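Local coordinates for 2-methyl-aconitate isomerase (Shewanella oneidensis, PDB 5K87), which catalyses the cis-trans isomerisation of 2-methyl-aconitate in the 2-methylcitrate cycle, the route by which the bacterium breaks down propionate, at the interface of chains A and B. Sequence-based numbering; all coordinates share one arbitrary frame. Chains: chain A/B, 2-methyl-aconitate isomerase.

Contact 1: the interface of chains A and B. Residues chain A 23-25, 72-73, 320; chain B 62-63, 67.
The imidazole of A:His320 and the branched side chain of B:Ile63 cross obliquely, with ring carbon CE1 4.1 Å from CG1 of the isoleucine. At the ring's edge and in its plane lies the backbone oxygen of A:Thr23; NE2 points toward that O at 3.1 Å, a weak bond within chain A that may help to steady the ring's rotation. In this PrpF-family enzyme the chain A side of the contact includes substrate-binding residues, A:Ser24, A:Ser72 and A:Thr73, and B:Ile63, from a loop of the other subunit, packs against that segment, so it probably helps to support the pocket. The isoleucine's two branches divide the work. CG1 is anti to its own carbonyl carbon (chi1 -70°), and it carries CD1 into tight contact with the A:Thr73 methyl, CD1 to CG2 being 3.5 Å. The other branch, CG2, lies against the main chain of A:Thr23, 3.5 Å from its C. A:Lys25 runs along the main chain of B:Ile63 itself, its methylenes alongside that residue's carbonyl, with CD 3.3 Å from O. A bend at chi3 (-74°) turns the tip of the chain toward the backbone carbonyls of chain B. The ammonium NZ gives a hydrogen bond to B:Gln62 O at 3.0 Å, fairly straight at the acceptor (C=O...N 152°) and somewhat tilted from the carbonyl plane. NZ also makes a weak bond to B:Gly67 O at 2.9 Å, and water 1 bridges this same pair.

Contact 2: the interface of chains A and B. Residues chain A 8-9, 11, 395-397; chain B 163-164, 387-388.
From chain A, the N-terminal loop through A:Pro9 and A:Gln11 and the end of strand 393-396 meet the B:Glu163-B:Thr164 loop and strand 386-388 of chain B. A:Gln11 reaches across with both ends of its amide in use. B:Arg387 grips its OE1 side-on with two nitrogens, NH2 2.9 Å from OE1 in the amide's carbonyl plane, on a lone pair, and NE 3.1 Å from the same OE1 but above that plane. A bend at chi3 (-77°) brings the guanidinium round, its plane turned 73° from the amide. On the other side NE2 donates to B:Val388 O at 3.1 Å and, almost straight (170° at H), to B:Glu163 OE1 at 2.9 Å. That carboxylate oxygen also takes a salt bridge from A:Arg395, whose NH1 is 3.0 Å from OE1; the two donors come from opposite faces of the carboxylate. Its second oxygen, OE2, accepts the B:Val388 backbone N at 2.8 Å, a bond within chain B that probably helps to fix the carboxylate's rotation. Water 2 links OE1 to the A:Gln11 backbone N. B:Val388 covers one face of the A:Arg395 guanidinium near its rim. An alanine at A:Gln11 would probably leave the B:Arg387 guanidinium and the B:Val388 carbonyl without their mates, B:Glu163 OE1 with one donor fewer, and a gap beside the B:Thr164 methyl. The B:Thr164 hydroxyl OG1 donates to A:Pro9 O at 2.8 Å, from above the carbonyl plane. In the fold, the site joins both ends of chain A, the loop leading into strand 12-21 and the last strand, to strand 386-388 and the loop just after strand 160-161 of chain B.

Contact 1: the interface of chains A and B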
# COMPACT_ATOMS: atom_id res chain seq x y z
N THR A 23 -0.52 1.59 14.15
CA THR A 23 -0.09 0.74 13.05
C THR A 23 -0.97 0.87 11.80
O THR A 23 -1.07 -0.07 11.02
CB THR A 23 -0.04 -0.74 13.49
OG1 THR A 23 -1.30 -1.11 14.08
CG2 THR A 23 1.04 -0.94 14.53
N SER A 24 -1.59 2.04 11.62
CA SER A 24 -2.47 2.29 10.47
C SER A 24 -2.16 3.62 9.80
O SER A 24 -1.56 4.50 10.40
CB SER A 24 -3.92 2.30 10.92
OG SER A 24 -4.21 1.09 11.61
N LYS A 25 -2.62 3.77 8.55
CA LYS A 25 -2.52 5.03 7.83
C LYS A 25 -3.90 5.42 7.34
O LYS A 25 -4.65 4.56 6.86
CB LYS A 25 -1.59 4.92 6.61
CG LYS A 25 -0.15 4.63 6.95
CD LYS A 25 0.78 4.82 5.75
CE LYS A 25 0.65 3.71 4.71
NZ LYS A 25 1.67 3.92 3.64
N SER A 72 -5.88 -1.83 6.98
CA SER A 72 -5.25 -0.84 7.85
C SER A 72 -4.70 0.36 7.09
O SER A 72 -4.18 1.30 7.70
CB SER A 72 -4.17 -1.48 8.72
OG SER A 72 -3.25 -2.21 7.92
N THR A 73 -4.84 0.35 5.76
CA THR A 73 -4.44 1.48 4.92
C THR A 73 -5.54 1.88 3.95
O THR A 73 -5.24 2.50 2.92
CB THR A 73 -3.16 1.18 4.11
OG1 THR A 73 -3.39 0.08 3.23
CG2 THR A 73 -1.99 0.86 5.02
N HIS A 320 -2.20 -7.50 10.36
CA HIS A 320 -0.75 -7.53 10.44
C HIS A 320 -0.22 -7.29 11.86
O HIS A 320 0.92 -7.64 12.18
CB HIS A 320 -0.14 -6.53 9.46
CG HIS A 320 -0.28 -5.10 9.88
ND1 HIS A 320 0.79 -4.33 10.28
CD2 HIS A 320 -1.37 -4.29 9.95
CE1 HIS A 320 0.38 -3.11 10.57
NE2 HIS A 320 -0.93 -3.06 10.39
N GLN B 62 5.50 -0.68 5.12
CA GLN B 62 5.63 0.76 4.89
C GLN B 62 4.48 1.58 5.50
O GLN B 62 3.98 2.53 4.90
CB GLN B 62 5.88 1.08 3.41
CG GLN B 62 7.24 0.57 2.95
CD GLN B 62 7.52 0.73 1.47
OE1 GLN B 62 6.61 0.75 0.63
NE2 GLN B 62 8.80 0.82 1.13
N ILE B 63 4.10 1.21 6.71
CA ILE B 63 3.02 1.89 7.42
C ILE B 63 3.49 3.25 7.95
O ILE B 63 2.69 4.11 8.31
CB ILE B 63 2.47 1.00 8.56
CG1 ILE B 63 1.70 -0.18 7.97
CG2 ILE B 63 1.52 1.76 9.49
CD1 ILE B 63 0.37 0.22 7.49
N GLY B 67 5.23 4.84 1.06
CA GLY B 67 5.25 3.62 0.26
C GLY B 67 4.02 2.75 0.47
O GLY B 67 3.35 2.84 1.50
O HOH W 1 1.75 0.92 2.89

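Contact 2: the interface of chains A and B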
# COMPACT_ATOMS: atom_id res chain seq x y z
N PHE A 8 -14.68 16.51 -19.50
CA PHE A 8 -13.58 16.19 -18.59
C PHE A 8 -13.02 17.40 -17.86
O PHE A 8 -11.93 17.89 -18.18
CB PHE A 8 -12.50 15.37 -19.30
CG PHE A 8 -13.06 14.18 -20.00
CD1 PHE A 8 -13.58 13.12 -19.28
CD2 PHE A 8 -13.11 14.14 -21.38
CE1 PHE A 8 -14.12 12.02 -19.93
CE2 PHE A 8 -13.65 13.04 -22.04
CZ PHE A 8 -14.15 11.98 -21.31
N PRO A 9 -13.77 17.88 -16.86
CA PRO A 9 -13.35 19.01 -16.04
C PRO A 9 -12.09 18.66 -15.26
O PRO A 9 -11.79 17.47 -15.06
CB PRO A 9 -14.51 19.18 -15.05
CG PRO A 9 -15.65 18.43 -15.64
CD PRO A 9 -15.06 17.32 -16.42
N GLN A 11 -9.66 17.99 -12.03
CA GLN A 11 -9.91 17.39 -10.73
C GLN A 11 -10.18 18.49 -9.72
O GLN A 11 -9.65 19.60 -9.82
CB GLN A 11 -8.69 16.60 -10.27
CG GLN A 11 -8.34 15.39 -11.11
CD GLN A 11 -7.48 14.43 -10.34
OE1 GLN A 11 -8.00 13.51 -9.71
NE2 GLN A 11 -6.17 14.66 -10.33
N ARG A 395 -6.75 15.07 -4.62
CA ARG A 395 -7.52 15.36 -5.82
C ARG A 395 -8.37 14.19 -6.24
O ARG A 395 -7.94 13.04 -6.13
CB ARG A 395 -6.60 15.71 -6.99
CG ARG A 395 -5.74 16.92 -6.78
CD ARG A 395 -5.23 17.39 -8.12
NE ARG A 395 -4.16 18.37 -7.97
CZ ARG A 395 -3.44 18.86 -8.97
NH1 ARG A 395 -3.68 18.48 -10.21
NH2 ARG A 395 -2.47 19.73 -8.73
N VAL A 396 -9.56 14.49 -6.74
CA VAL A 396 -10.40 13.49 -7.41
C VAL A 396 -11.08 14.15 -8.59
O VAL A 396 -11.24 15.37 -8.60
CB VAL A 396 -11.49 12.89 -6.48
CG1 VAL A 396 -10.86 12.12 -5.33
CG2 VAL A 396 -12.44 13.96 -5.97
N PRO A 397 -11.49 13.36 -9.59
CA PRO A 397 -12.29 13.95 -10.66
C PRO A 397 -13.57 14.58 -10.10
O PRO A 397 -14.08 14.17 -9.04
CB PRO A 397 -12.60 12.75 -11.57
CG PRO A 397 -11.43 11.82 -11.33
CD PRO A 397 -11.15 11.95 -9.85
N GLU B 163 -5.72 16.20 -16.99
CA GLU B 163 -5.50 14.95 -16.28
C GLU B 163 -6.61 13.94 -16.54
O GLU B 163 -6.36 12.75 -16.73
CB GLU B 163 -5.46 15.20 -14.77
CG GLU B 163 -4.38 16.13 -14.29
CD GLU B 163 -4.29 16.10 -12.77
OE1 GLU B 163 -5.16 16.69 -12.09
OE2 GLU B 163 -3.35 15.45 -12.27
N THR B 164 -7.85 14.43 -16.54
CA THR B 164 -9.02 13.57 -16.60
C THR B 164 -9.37 13.24 -18.05
O THR B 164 -9.00 13.96 -18.97
CB THR B 164 -10.20 14.24 -15.91
OG1 THR B 164 -10.45 15.51 -16.54
CG2 THR B 164 -9.92 14.45 -14.41
N ARG B 387 -2.10 11.00 -13.04
CA ARG B 387 -2.84 12.01 -12.31
C ARG B 387 -2.23 12.26 -10.95
O ARG B 387 -1.63 11.37 -10.33
CB ARG B 387 -4.32 11.67 -12.17
CG ARG B 387 -4.61 10.33 -11.54
CD ARG B 387 -6.12 10.04 -11.44
NE ARG B 387 -6.71 10.78 -10.33
CZ ARG B 387 -7.00 10.28 -9.13
NH1 ARG B 387 -6.81 9.00 -8.82
NH2 ARG B 387 -7.50 11.10 -8.23
N VAL B 388 -2.40 13.49 -10.47
CA VAL B 388 -2.02 13.84 -9.12
C VAL B 388 -3.02 13.24 -8.14
O VAL B 388 -4.23 13.37 -8.30
CB VAL B 388 -1.97 15.38 -8.95
CG1 VAL B 388 -1.77 15.74 -7.49
CG2 VAL B 388 -0.87 15.99 -9.85
O HOH W 2 -7.01 18.31 -13.12

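About 26 Å separates the centres of contacts 1 and 2, and they have no residue in common, though both belong to the one two-fold interface of the homodimer and each recurs with the chains exchanged. Contact 1 lies near the proposed proton donor/acceptor residues, its centre about 10 Å from A:Cys109 and 11 Å from A:Met323; the centre of contact 2 is about 28 Å from A:Cys109 and 32 Å from A:Met323. On chain A, strand 12-21 connects the N-terminal loop of contact 2 to the A:Thr23 region of contact 1. Contact 2 may mainly hold the subunits together, while contact 1 may also support the substrate pocket.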